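Local coordinates for glucosamine--fructose-6-phosphate aminotransferase [isomerizing] (Francisella tularensis subsp. tularensis, PDB 3TBF), which catalyses the glutamine-dependent conversion of fructose 6-phosphate to glucosamine 6-phosphate, its C-terminal pair of SIS domains probably carrying out the sugar isomerisation, at residues A[12-15]-A[16-20]; A[214-217]-A[218-221]; A[242-245]-A[246-249]; A[339-342]-A[343-347]; A[349-352]-A[353-357]. All coordinates share one frame; numbering follows the deposited sequence.

Contact 1: residues A[12-15]-A[16-20]; sequences HYML and KEIYE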
loop_
_atom_site.group_PDB
_atom_site.type_symbol
_atom_site.label_atom_id
_atom_site.label_comp_id
_atom_site.label_asym_id
_atom_site.label_seq_id
_atom_site.Cartn_x
_atom_site.Cartn_y
_atom_site.Cartn_z
ATOM N N HIS A 12 -4.497 -32.487 4.162
ATOM C CA HIS A 12 -5.392 -31.441 3.676
ATOM C C HIS A 12 -4.946 -31.053 2.292
ATOM O O HIS A 12 -3.754 -31.177 1.978
ATOM C CB HIS A 12 -5.265 -30.208 4.545
ATOM C CG HIS A 12 -5.746 -30.412 5.937
ATOM N ND1 HIS A 12 -4.910 -30.798 6.967
ATOM C CD2 HIS A 12 -6.985 -30.325 6.469
ATOM C CE1 HIS A 12 -5.614 -30.922 8.078
ATOM N NE2 HIS A 12 -6.874 -30.639 7.801
ATOM N N TYR A 13 -5.850 -30.572 1.468
ATOM C CA TYR A 13 -5.457 -30.115 0.149
ATOM C C TYR A 13 -4.468 -28.971 0.213
ATOM O O TYR A 13 -3.531 -28.893 -0.592
ATOM C CB TYR A 13 -6.647 -29.664 -0.689
ATOM C CG TYR A 13 -7.544 -30.760 -1.131
ATOM C CD1 TYR A 13 -7.317 -31.447 -2.322
ATOM C CD2 TYR A 13 -8.638 -31.114 -0.361
ATOM C CE1 TYR A 13 -8.174 -32.490 -2.725
ATOM C CE2 TYR A 13 -9.489 -32.139 -0.734
ATOM C CZ TYR A 13 -9.275 -32.814 -1.910
ATOM O OH TYR A 13 -10.180 -33.808 -2.237
HETATM N N MSE A 14 -4.660 -28.069 1.155
HETATM C CA MSE A 14 -3.741 -26.934 1.254
HETATM C C MSE A 14 -2.299 -27.428 1.409
HETATM O O MSE A 14 -1.399 -26.858 0.842
HETATM C CB MSE A 14 -4.069 -26.009 2.411
HETATM C CG MSE A 14 -3.209 -24.805 2.328
HETATM SE SE MSE A 14 -3.612 -23.467 3.617
HETATM C CE MSE A 14 -2.031 -22.191 3.375
ATOM N N LEU A 15 -2.097 -28.482 2.177
ATOM C CA LEU A 15 -0.752 -28.968 2.430
ATOM C C LEU A 15 -0.210 -29.667 1.198
ATOM O O LEU A 15 0.934 -29.527 0.864
ATOM C CB LEU A 15 -0.732 -29.910 3.630
ATOM C CG LEU A 15 0.627 -30.330 4.134
ATOM C CD1 LEU A 15 1.416 -29.112 4.522
ATOM C CD2 LEU A 15 0.469 -31.329 5.318
ATOM N N LYS A 16 -1.053 -30.366 0.492
ATOM C CA LYS A 16 -0.623 -30.935 -0.799
ATOM C C LYS A 16 -0.130 -29.848 -1.763
ATOM O O LYS A 16 0.853 -30.043 -2.480
ATOM C CB LYS A 16 -1.771 -31.659 -1.480
ATOM C CG LYS A 16 -1.437 -32.048 -2.915
ATOM C CD LYS A 16 -2.538 -32.807 -3.545
ATOM C CE LYS A 16 -3.503 -31.924 -4.288
ATOM N NZ LYS A 16 -3.159 -32.005 -5.750
ATOM N N GLU A 17 -0.824 -28.707 -1.768
ATOM C CA GLU A 17 -0.539 -27.674 -2.729
ATOM C C GLU A 17 0.730 -26.976 -2.378
ATOM O O GLU A 17 1.480 -26.580 -3.251
ATOM C CB GLU A 17 -1.711 -26.722 -2.874
ATOM C CG GLU A 17 -2.807 -27.340 -3.783
ATOM C CD GLU A 17 -4.256 -26.937 -3.424
ATOM O OE1 GLU A 17 -4.474 -25.792 -2.957
ATOM O OE2 GLU A 17 -5.180 -27.773 -3.630
ATOM N N ILE A 18 1.004 -26.837 -1.102
ATOM C CA ILE A 18 2.255 -26.251 -0.709
ATOM C C ILE A 18 3.362 -27.171 -1.175
ATOM O O ILE A 18 4.377 -26.698 -1.670
ATOM C CB ILE A 18 2.328 -26.082 0.782
ATOM C CG1 ILE A 18 1.424 -24.940 1.210
ATOM C CG2 ILE A 18 3.701 -25.791 1.186
ATOM C CD1 ILE A 18 1.224 -24.852 2.691
ATOM N N TYR A 19 3.138 -28.478 -1.057
ATOM C CA TYR A 19 4.144 -29.459 -1.472
ATOM C C TYR A 19 4.206 -29.713 -2.953
ATOM O O TYR A 19 5.132 -30.356 -3.362
ATOM C CB TYR A 19 3.990 -30.786 -0.746
ATOM C CG TYR A 19 4.690 -30.772 0.576
ATOM C CD1 TYR A 19 4.094 -30.216 1.685
ATOM C CD2 TYR A 19 5.942 -31.332 0.723
ATOM C CE1 TYR A 19 4.732 -30.220 2.918
ATOM C CE2 TYR A 19 6.579 -31.356 1.947
ATOM C CZ TYR A 19 5.958 -30.796 3.051
ATOM O OH TYR A 19 6.596 -30.762 4.278
ATOM N N GLU A 20 3.265 -29.193 -3.746
ATOM C CA GLU A 20 3.368 -29.289 -5.204
ATOM C C GLU A 20 4.223 -28.173 -5.789
ATOM O O GLU A 20 4.473 -28.119 -6.975
ATOM C CB GLU A 20 1.999 -29.144 -5.824
ATOM C CG GLU A 20 1.117 -30.365 -5.823
ATOM C CD GLU A 20 -0.180 -30.116 -6.624
ATOM O OE1 GLU A 20 -1.138 -29.505 -6.088
ATOM O OE2 GLU A 20 -0.228 -30.517 -7.804
#

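Contact 2: residues A[214-217]-A[218-221]; sequences DTEI and DQIS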
loop_
_atom_site.group_PDB
_atom_site.type_symbol
_atom_site.label_atom_id
_atom_site.label_comp_id
_atom_site.label_asym_id
_atom_site.label_seq_id
_atom_site.Cartn_x
_atom_site.Cartn_y
_atom_site.Cartn_z
ATOM N N ASP A 214 9.181 -27.648 7.634
ATOM C CA ASP A 214 7.800 -27.987 8.021
ATOM C C ASP A 214 7.673 -28.365 9.499
ATOM O O ASP A 214 6.944 -27.716 10.270
ATOM C CB ASP A 214 7.298 -29.081 7.086
ATOM C CG ASP A 214 5.847 -29.440 7.269
ATOM O OD1 ASP A 214 5.200 -29.023 8.203
ATOM O OD2 ASP A 214 5.331 -30.240 6.456
ATOM N N THR A 215 8.418 -29.379 9.911
ATOM C CA THR A 215 8.373 -29.902 11.271
ATOM C C THR A 215 8.718 -28.834 12.303
ATOM O O THR A 215 7.966 -28.667 13.279
ATOM C CB THR A 215 9.296 -31.170 11.385
ATOM O OG1 THR A 215 8.729 -32.233 10.586
ATOM C CG2 THR A 215 9.473 -31.630 12.833
ATOM N N GLU A 216 9.807 -28.088 12.109
ATOM C CA GLU A 216 10.135 -26.991 13.036
ATOM C C GLU A 216 9.044 -25.902 13.069
ATOM O O GLU A 216 8.769 -25.328 14.143
ATOM C CB GLU A 216 11.443 -26.320 12.647
ATOM C CG GLU A 216 12.654 -26.831 13.412
ATOM C CD GLU A 216 13.904 -27.060 12.573
ATOM O OE1 GLU A 216 13.901 -26.972 11.307
ATOM O OE2 GLU A 216 14.923 -27.374 13.227
ATOM N N ILE A 217 8.430 -25.618 11.916
ATOM C CA ILE A 217 7.366 -24.608 11.896
ATOM C C ILE A 217 6.136 -25.105 12.634
ATOM O O ILE A 217 5.477 -24.318 13.344
ATOM C CB ILE A 217 7.020 -24.131 10.499
ATOM C CG1 ILE A 217 8.199 -23.340 9.925
ATOM C CG2 ILE A 217 5.794 -23.279 10.524
ATOM C CD1 ILE A 217 8.220 -23.327 8.428
ATOM N N ASP A 218 5.873 -26.404 12.551
ATOM C CA ASP A 218 4.826 -27.005 13.355
ATOM C C ASP A 218 5.060 -26.760 14.837
ATOM O O ASP A 218 4.186 -26.246 15.499
ATOM C CB ASP A 218 4.706 -28.506 13.082
ATOM C CG ASP A 218 3.416 -29.088 13.623
ATOM O OD1 ASP A 218 2.661 -28.348 14.268
ATOM O OD2 ASP A 218 3.148 -30.285 13.390
ATOM N N GLN A 219 6.243 -27.091 15.345
ATOM C CA GLN A 219 6.594 -26.838 16.743
ATOM C C GLN A 219 6.407 -25.371 17.159
ATOM O O GLN A 219 5.821 -25.111 18.176
ATOM C CB GLN A 219 8.044 -27.200 17.016
ATOM C CG GLN A 219 8.385 -28.685 16.968
ATOM C CD GLN A 219 9.932 -28.926 16.848
ATOM O OE1 GLN A 219 10.740 -28.050 17.224
ATOM N NE2 GLN A 219 10.331 -30.106 16.321
ATOM N N ILE A 220 6.931 -24.438 16.372
ATOM C CA ILE A 220 6.799 -22.990 16.591
ATOM C C ILE A 220 5.339 -22.491 16.667
ATOM O O ILE A 220 4.959 -21.657 17.488
ATOM C CB ILE A 220 7.415 -22.252 15.402
ATOM C CG1 ILE A 220 8.932 -22.287 15.444
ATOM C CG2 ILE A 220 6.988 -20.818 15.367
ATOM C CD1 ILE A 220 9.521 -21.490 14.256
ATOM N N SER A 221 4.517 -23.003 15.778
ATOM C CA SER A 221 3.159 -22.549 15.665
ATOM C C SER A 221 2.327 -22.641 16.968
ATOM O O SER A 221 1.302 -21.939 17.079
ATOM C CB SER A 221 2.469 -23.316 14.540
ATOM O OG SER A 221 2.116 -24.610 14.956
#

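Contact 3: residues A[242-245]-A[246-249]; sequences AIEG and ALKL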
loop_
_atom_site.group_PDB
_atom_site.type_symbol
_atom_site.label_atom_id
_atom_site.label_comp_id
_atom_site.label_asym_id
_atom_site.label_seq_id
_atom_site.Cartn_x
_atom_site.Cartn_y
_atom_site.Cartn_z
ATOM N N ALA A 242 6.249 -10.259 2.809
ATOM C CA ALA A 242 5.673 -10.128 4.156
ATOM C C ALA A 242 4.170 -9.884 4.136
ATOM O O ALA A 242 3.410 -10.456 4.922
ATOM C CB ALA A 242 6.399 -9.005 4.966
ATOM N N ILE A 243 3.736 -9.015 3.241
ATOM C CA ILE A 243 2.309 -8.740 3.065
ATOM C C ILE A 243 1.578 -10.003 2.680
ATOM O O ILE A 243 0.474 -10.248 3.158
ATOM C CB ILE A 243 2.081 -7.767 1.940
ATOM C CG1 ILE A 243 2.590 -6.377 2.304
ATOM C CG2 ILE A 243 0.578 -7.676 1.577
ATOM C CD1 ILE A 243 2.355 -5.417 1.177
ATOM N N GLU A 244 2.185 -10.830 1.823
ATOM C CA GLU A 244 1.534 -12.080 1.447
ATOM C C GLU A 244 1.492 -13.046 2.598
ATOM O O GLU A 244 0.493 -13.694 2.799
ATOM C CB GLU A 244 2.230 -12.752 0.288
ATOM C CG GLU A 244 1.652 -14.095 -0.049
ATOM C CD GLU A 244 0.325 -14.059 -0.787
ATOM O OE1 GLU A 244 -0.290 -12.990 -0.906
ATOM O OE2 GLU A 244 -0.132 -15.132 -1.254
ATOM N N GLY A 245 2.595 -13.175 3.335
ATOM C CA GLY A 245 2.563 -13.945 4.578
ATOM C C GLY A 245 1.447 -13.524 5.539
ATOM O O GLY A 245 0.753 -14.360 6.104
ATOM N N ALA A 246 1.264 -12.214 5.716
ATOM C CA ALA A 246 0.236 -11.713 6.648
ATOM C C ALA A 246 -1.114 -12.032 6.123
ATOM O O ALA A 246 -1.991 -12.362 6.883
ATOM C CB ALA A 246 0.369 -10.188 6.901
ATOM N N LEU A 247 -1.295 -11.912 4.823
ATOM C CA LEU A 247 -2.563 -12.239 4.214
ATOM C C LEU A 247 -2.901 -13.687 4.459
ATOM O O LEU A 247 -4.033 -13.996 4.781
ATOM C CB LEU A 247 -2.503 -11.971 2.710
ATOM C CG LEU A 247 -3.714 -12.404 1.894
ATOM C CD1 LEU A 247 -4.927 -11.560 2.439
ATOM C CD2 LEU A 247 -3.471 -12.210 0.380
ATOM N N LYS A 248 -1.945 -14.606 4.303
ATOM C CA LYS A 248 -2.290 -16.040 4.558
ATOM C C LYS A 248 -2.690 -16.249 6.025
ATOM O O LYS A 248 -3.658 -16.944 6.307
ATOM C CB LYS A 248 -1.197 -17.047 4.242
ATOM C CG LYS A 248 -0.506 -16.991 2.881
ATOM C CD LYS A 248 -1.345 -17.431 1.732
ATOM C CE LYS A 248 -2.254 -16.327 1.196
ATOM N NZ LYS A 248 -2.310 -16.392 -0.321
ATOM N N LEU A 249 -1.933 -15.698 6.949
ATOM C CA LEU A 249 -2.218 -15.942 8.350
ATOM C C LEU A 249 -3.589 -15.444 8.708
ATOM O O LEU A 249 -4.348 -16.132 9.373
ATOM C CB LEU A 249 -1.175 -15.271 9.243
ATOM C CG LEU A 249 -1.268 -15.650 10.717
ATOM C CD1 LEU A 249 -1.117 -17.098 10.820
ATOM C CD2 LEU A 249 -0.196 -14.911 11.543
#

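Contact 4: residues A[339-342]-A[343-347]; sequences VFTI and PLQLL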
loop_
_atom_site.group_PDB
_atom_site.type_symbol
_atom_site.label_atom_id
_atom_site.label_comp_id
_atom_site.label_asym_id
_atom_site.label_seq_id
_atom_site.Cartn_x
_atom_site.Cartn_y
_atom_site.Cartn_z
ATOM N N VAL A 339 11.349 -18.484 -2.402
ATOM C CA VAL A 339 11.764 -19.410 -1.344
ATOM C C VAL A 339 11.257 -18.975 0.039
ATOM O O VAL A 339 10.715 -19.769 0.806
ATOM C CB VAL A 339 13.250 -19.635 -1.349
ATOM C CG1 VAL A 339 13.702 -20.597 -0.179
ATOM C CG2 VAL A 339 13.688 -20.242 -2.709
ATOM N N PHE A 340 11.310 -17.685 0.316
ATOM C CA PHE A 340 10.952 -17.238 1.639
ATOM C C PHE A 340 9.453 -17.292 1.816
ATOM O O PHE A 340 9.014 -17.222 2.964
ATOM C CB PHE A 340 11.452 -15.846 1.876
ATOM C CG PHE A 340 12.835 -15.795 2.360
ATOM C CD1 PHE A 340 13.167 -16.399 3.568
ATOM C CD2 PHE A 340 13.800 -15.103 1.667
ATOM C CE1 PHE A 340 14.447 -16.337 4.053
ATOM C CE2 PHE A 340 15.067 -15.045 2.140
ATOM C CZ PHE A 340 15.410 -15.672 3.335
ATOM N N THR A 341 8.677 -17.363 0.718
ATOM C CA THR A 341 7.227 -17.509 0.811
ATOM C C THR A 341 6.804 -18.814 1.461
ATOM O O THR A 341 5.840 -18.848 2.222
ATOM C CB THR A 341 6.516 -17.390 -0.569
ATOM O OG1 THR A 341 6.722 -16.083 -1.080
ATOM C CG2 THR A 341 5.034 -17.500 -0.460
ATOM N N ILE A 342 7.561 -19.886 1.210
ATOM C CA ILE A 342 7.168 -21.197 1.632
ATOM C C ILE A 342 6.980 -21.332 3.166
ATOM O O ILE A 342 5.980 -21.858 3.612
ATOM C CB ILE A 342 8.158 -22.233 1.127
ATOM C CG1 ILE A 342 8.367 -22.181 -0.417
ATOM C CG2 ILE A 342 7.739 -23.606 1.541
ATOM C CD1 ILE A 342 7.148 -22.118 -1.342
ATOM N N PRO A 343 7.951 -20.886 3.963
ATOM C CA PRO A 343 7.832 -20.956 5.382
ATOM C C PRO A 343 6.621 -20.208 5.874
ATOM O O PRO A 343 6.021 -20.596 6.875
ATOM C CB PRO A 343 9.106 -20.214 5.897
ATOM C CG PRO A 343 10.040 -20.086 4.775
ATOM C CD PRO A 343 9.335 -20.535 3.538
ATOM N N LEU A 344 6.290 -19.103 5.208
ATOM C CA LEU A 344 5.206 -18.300 5.639
ATOM C C LEU A 344 3.919 -19.047 5.317
ATOM O O LEU A 344 2.939 -18.976 6.060
ATOM C CB LEU A 344 5.296 -16.946 4.964
ATOM C CG LEU A 344 6.593 -16.135 5.176
ATOM C CD1 LEU A 344 6.474 -14.701 4.593
ATOM C CD2 LEU A 344 6.948 -16.065 6.663
ATOM N N GLN A 345 3.898 -19.812 4.236
ATOM C CA GLN A 345 2.677 -20.575 3.928
ATOM C C GLN A 345 2.539 -21.662 4.954
ATOM O O GLN A 345 1.441 -21.923 5.405
ATOM C CB GLN A 345 2.702 -21.212 2.558
ATOM C CG GLN A 345 2.945 -20.275 1.454
ATOM C CD GLN A 345 3.299 -20.973 0.165
ATOM O OE1 GLN A 345 4.013 -21.990 0.144
ATOM N NE2 GLN A 345 2.767 -20.445 -0.934
ATOM N N LEU A 346 3.648 -22.306 5.309
ATOM C CA LEU A 346 3.610 -23.399 6.276
ATOM C C LEU A 346 3.197 -22.892 7.659
ATOM O O LEU A 346 2.451 -23.543 8.389
ATOM C CB LEU A 346 4.949 -24.099 6.338
ATOM C CG LEU A 346 5.312 -25.032 5.164
ATOM C CD1 LEU A 346 6.722 -25.664 5.304
ATOM C CD2 LEU A 346 4.341 -26.148 5.020
ATOM N N LEU A 347 3.626 -21.697 7.985
ATOM C CA LEU A 347 3.286 -21.098 9.235
ATOM C C LEU A 347 1.817 -20.926 9.303
ATOM O O LEU A 347 1.192 -21.211 10.331
ATOM C CB LEU A 347 3.956 -19.747 9.381
ATOM C CG LEU A 347 3.739 -19.054 10.763
ATOM C CD1 LEU A 347 4.168 -19.931 11.961
ATOM C CD2 LEU A 347 4.416 -17.685 10.821
#

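Contact 5: residues A[349-352]-A[353-357]; sequences YHVA and IIKGT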
loop_
_atom_site.group_PDB
_atom_site.type_symbol
_atom_site.label_atom_id
_atom_site.label_comp_id
_atom_site.label_asym_id
_atom_site.label_seq_id
_atom_site.Cartn_x
_atom_site.Cartn_y
_atom_site.Cartn_z
ATOM N N TYR A 349 -0.478 -22.442 7.621
ATOM C CA TYR A 349 -1.130 -23.741 7.691
ATOM C C TYR A 349 -1.154 -24.281 9.102
ATOM O O TYR A 349 -2.204 -24.593 9.626
ATOM C CB TYR A 349 -0.467 -24.749 6.761
ATOM C CG TYR A 349 -1.002 -26.150 6.959
ATOM C CD1 TYR A 349 -2.213 -26.559 6.378
ATOM C CD2 TYR A 349 -0.296 -27.079 7.751
ATOM C CE1 TYR A 349 -2.707 -27.864 6.566
ATOM C CE2 TYR A 349 -0.788 -28.372 7.957
ATOM C CZ TYR A 349 -1.998 -28.759 7.364
ATOM O OH TYR A 349 -2.456 -30.024 7.592
ATOM N N HIS A 350 -0.010 -24.390 9.735
ATOM C CA HIS A 350 0.002 -24.932 11.083
ATOM C C HIS A 350 -0.726 -24.100 12.147
ATOM O O HIS A 350 -1.320 -24.672 13.058
ATOM C CB HIS A 350 1.415 -25.166 11.522
ATOM C CG HIS A 350 2.067 -26.276 10.777
ATOM N ND1 HIS A 350 1.619 -27.577 10.841
ATOM C CD2 HIS A 350 3.121 -26.280 9.934
ATOM C CE1 HIS A 350 2.394 -28.343 10.091
ATOM N NE2 HIS A 350 3.317 -27.579 9.534
ATOM N N VAL A 351 -0.711 -22.764 12.032
ATOM C CA VAL A 351 -1.372 -21.949 13.017
ATOM C C VAL A 351 -2.866 -22.125 12.843
ATOM O O VAL A 351 -3.612 -22.139 13.821
ATOM C CB VAL A 351 -0.930 -20.520 12.898
ATOM C CG1 VAL A 351 -1.829 -19.567 13.708
ATOM C CG2 VAL A 351 0.516 -20.455 13.304
ATOM N N ALA A 352 -3.288 -22.354 11.603
ATOM C CA ALA A 352 -4.697 -22.633 11.318
ATOM C C ALA A 352 -5.131 -23.911 11.979
ATOM O O ALA A 352 -6.212 -23.968 12.569
ATOM C CB ALA A 352 -4.953 -22.715 9.828
ATOM N N ILE A 353 -4.296 -24.930 11.914
ATOM C CA ILE A 353 -4.631 -26.185 12.587
ATOM C C ILE A 353 -4.729 -26.004 14.113
ATOM O O ILE A 353 -5.719 -26.394 14.727
ATOM C CB ILE A 353 -3.642 -27.291 12.285
ATOM C CG1 ILE A 353 -3.616 -27.567 10.779
ATOM C CG2 ILE A 353 -4.018 -28.578 13.055
ATOM C CD1 ILE A 353 -4.892 -27.995 10.225
ATOM N N ILE A 354 -3.718 -25.380 14.705
ATOM C CA ILE A 354 -3.769 -24.987 16.121
ATOM C C ILE A 354 -5.057 -24.252 16.500
ATOM O O ILE A 354 -5.644 -24.533 17.508
ATOM C CB ILE A 354 -2.604 -24.062 16.493
ATOM C CG1 ILE A 354 -1.271 -24.828 16.497
ATOM C CG2 ILE A 354 -2.841 -23.441 17.848
ATOM C CD1 ILE A 354 -1.052 -25.695 17.692
ATOM N N LYS A 355 -5.499 -23.313 15.690
ATOM C CA LYS A 355 -6.744 -22.585 15.983
ATOM C C LYS A 355 -7.983 -23.394 15.598
ATOM O O LYS A 355 -9.085 -22.994 15.916
ATOM C CB LYS A 355 -6.790 -21.250 15.233
ATOM C CG LYS A 355 -5.672 -20.228 15.601
ATOM C CD LYS A 355 -6.173 -19.213 16.585
ATOM C CE LYS A 355 -5.110 -18.212 16.968
ATOM N NZ LYS A 355 -5.524 -17.385 18.146
ATOM N N GLY A 356 -7.813 -24.511 14.886
ATOM C CA GLY A 356 -8.960 -25.338 14.502
ATOM C C GLY A 356 -9.786 -24.764 13.368
ATOM O O GLY A 356 -10.953 -25.113 13.208
ATOM N N THR A 357 -9.186 -23.872 12.587
ATOM C CA THR A 357 -9.899 -23.231 11.476
ATOM C C THR A 357 -9.709 -24.041 10.210
ATOM O O THR A 357 -8.939 -24.994 10.185
ATOM C CB THR A 357 -9.515 -21.729 11.262
ATOM O OG1 THR A 357 -8.104 -21.535 11.420
ATOM C CG2 THR A 357 -10.288 -20.824 12.246
#

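Contact 1: residues A[12-15]-A[16-20]
Leu15 and Tyr19 stand one turn apart on the short helix 13-19 and lie alongside each other, pointing the same way. His12 holds the N-cap position of this helix. With CG trans to the backbone N (chi1 -171°), Leu15 brings its methyl CD1 to the Tyr19 ring, 3.8 Å from CE1. The backbone also meets that ring: Leu15 O lies at its edge, near its plane, 3.3 Å from Tyr19 CD1, while accepting the amide of Tyr19. The ring is fixed at its far end by a hydrogen bond from Tyr19 OH to Asp214, and Tyr10 and Leu211 pack against it.

Tyr13 and Lys16 mark another flank. Lys16 CE approaches the Tyr13 ring obliquely, 4.3 Å from CD1. Bends late in the lysine chain (chi3 92°) turn NZ along the helix to Glu20 OE1 at 3.2 Å, a salt bridge whose hydrogen bond is weak. Glu20 has a second basic partner in Lys165. Next to Tyr13, the carboxylate of Glu17 folds back so that OE2 is 3.8 Å from Tyr13 CB; its oxygens are taken by the amides of Ile159 and Gly160, tying the helix to that loop.

The carboxylate of Asp360 accepts the amides of Tyr13 and Met14 at the start of the helix, where its negative charge probably favours the helix dipole. On the buried side the methyl CE of selenomethionine Met14 reaches toward Ile18 CD1 at 4.3 Å. The first turn closes with Lys16 N bonded to His12 O at 3.2 Å, with an N-H...O angle of 164°.

Contact 2: residues A[214-217]-A[218-221]
Thr215 meets Gln219, and the carbonyl of Ile217 meets Ser221, in turn-to-turn contacts along helix 214-221, a two-turn segment laid against helix 335-355 and strand 324-328. Four consecutive backbone bonds hold it together. They begin with Asp218 N to Asp214 O at 2.8 Å and end with Ser221 N to Ile217 O at 2.9 Å; the straightest is Ile220 N to Glu216 O, at 171°.

On the exposed flank the side chains only brush each other. In Thr215, with OG1 beside the backbone N (chi1 -67°), the methyl CG2 is the branch trans to N, and it lies 3.9 Å from Gln219 NE2, the extended glutamine passing across it at a slant. Gln219 CG also sits 3.7 Å from Thr215 O, so the aliphatic part of Gln219 lies on the preceding turn.

On the flank toward the sheet, Ile220 CG1 rests 3.3 Å from Glu216 O, and both Ile217 and Ile220 turn to Leu326. Ser221 OG, placed between its own N and carbonyl carbon, donates to Asp218 O at 2.7 Å. This satisfies a buried hydroxyl inside the helix itself, while Ser221 packs on His350 and Val351.

Asp214 and Asp218 follow one another along one side, OD1 of the first and OD2 of the second 5.7 Å apart. The imidazole of His350 lies beside both, its NE2 bonded to Asp214 OD1, which probably eases the like charges; Tyr19 takes Asp214 OD2. A serine hydroxyl bonded to the carbonyl three residues back is a familiar intrahelical motif, here in the helix leading into strand 229-234 of the second parallel alpha/beta sheet.

Contact 3: residues A[242-245]-A[246-249]
An i to i+4 salt bridge, Glu244 to Lys248, spans one turn in the middle of helix 238-253. Glu244 OE2 and Lys248 NZ are 2.7 Å apart and hydrogen-bonded. The ammonium does not approach within the carboxylate plane but comes from above it, about 50° out. Both chains fold to meet: Glu244 leaves with CG trans to its N and bends at the next bond (chi2 76°), while Lys248 is bent at several bonds, its CG resting 3.4 Å from Glu244 O and its CE 3.5 Å from Glu244 OE2. The other carboxylate oxygen, OE1, lies 3.5 Å from the methyl CD2 of Leu247, so the acid reaches across two neighbouring residues of the next turn.

The helix is the crossover of the beta-alpha-beta unit formed with strands 229-234 and 256-261, within the second SIS domain. Its apolar side, Ala242, Ala246 and Leu249, faces those strands, with Phe232 touching all three. The charged side faces helix 63-80 of the first SIS domain: Thr64 OG1 bonds both Glu244 OE2 and Lys248 NZ, and Asn67 bonds Glu244 OE1. These buried polar groups are thus gripped by several partners, Lys248 NZ also meeting Ser163 O. Behind them, Gly245 has no side chain; its CA packs against Leu344 CD1, and its carbonyl accepts Leu249 N at 3.1 Å.

Contact 4: residues A[339-342]-A[343-347]
Thr341, with OG1 trans to the carbonyl carbon (chi1 -64°), which leaves CG2 trans to the N, and Gln345, with CG trans to its carbonyl carbon (chi1 -55°) and the chain extended beyond, cross at a slant within helix 335-355. CG2 of the threonine comes 3.7 Å from Gln345 NE2. A folded Ile342 (chi2 -48°) sends CD1 to the other end of the same amide, 3.5 Å from Gln345 OE1. The amide group is therefore flanked by two aliphatic carbons, while its OE1 accepts a hydrogen bond from Gln21 NE2. Thr341 OG1 turns back to Pro337 O in the preceding turn.

Pro343 interrupts the hydrogen-bond ladder, since its nitrogen has no proton to give to Val339 O. The ring carbon CD occupies that place, 3.2 Å from Val339 O, and CG lies 3.5 Å from Phe340 O. The helix kinks here. Leu344 CG also sits 3.5 Å from Phe340 O, and the amide of Leu344 makes a weak bond to Thr341 O. Regular pairing resumes at that same oxygen, which also accepts Gln345 N at 3.0 Å, and continues with Leu346 N to Ile342 O at 2.9 Å.

This proline-kinked helix lies buried in the second SIS domain, against its parallel sheet. Phe340 and Leu344 face strand 278-283, Val339 and Ile342 lean on helix 203-211, and Pro343, Leu346 and Leu347 pack on Ile217 of helix 214-221.

Contact 5: residues A[349-352]-A[353-357]
Ile353 lies over one face of the ring of Tyr349, the residue one turn before it in helix 335-355. Its CG1 is 4.2 Å from the ring centroid, a CH-pi contact displaced toward the rim near CZ. Tyr349 CG stands trans to the backbone N (chi1 172°), which swings the ring along the helix to pass under the isoleucine. On the next residue, the imidazole of His350 has Tyr349 CD2 above its centre.

Helix 335-355 ends here in a Schellman motif. Gly356 adopts positive phi (75°), and two amides turn back into the last turn: Thr357 N to Ala352 O at 3.0 Å, and Gly356 N to Ile353 O at 2.8 Å. The reversed chain returns Thr357 to the side of Ala352, with OG1 3.7 Å from Ala352 CB.

Outer partners fix these groups. His12 ND1 bonds Tyr349 OH, and the two rings meet at about 65°. Ile252 O holds Thr357 OG1, tying the turn to helix 238-253, whose Leu249 and Ser253 also pack on Val351. Lys355 CG rests on Val351 O at 3.3 Å, and its NZ reaches the carbonyls of Ser225 and Lys227.

Overall arrangement
Contacts 4 and 5 occupy one long helix, 335-355, and the other three lie against it. Contact 4 is wholly buried, with mostly apolar chemistry and a proline kink; contact 3 is also core, but carries charged groups facing the first SIS domain. Contacts 1, 2 and 5 are only partly buried and lie farther out, where helix ends, hydroxyls and imidazoles are met. Contact 1 packs on contacts 4 and 5 and reaches contact 2 by the Tyr19-Asp214 hydrogen bond. Contact 2 covers the same helix with Ile217 against contact 4 and polar groups against contact 5. Contacts 1 and 3, and 2 and 3, do not touch.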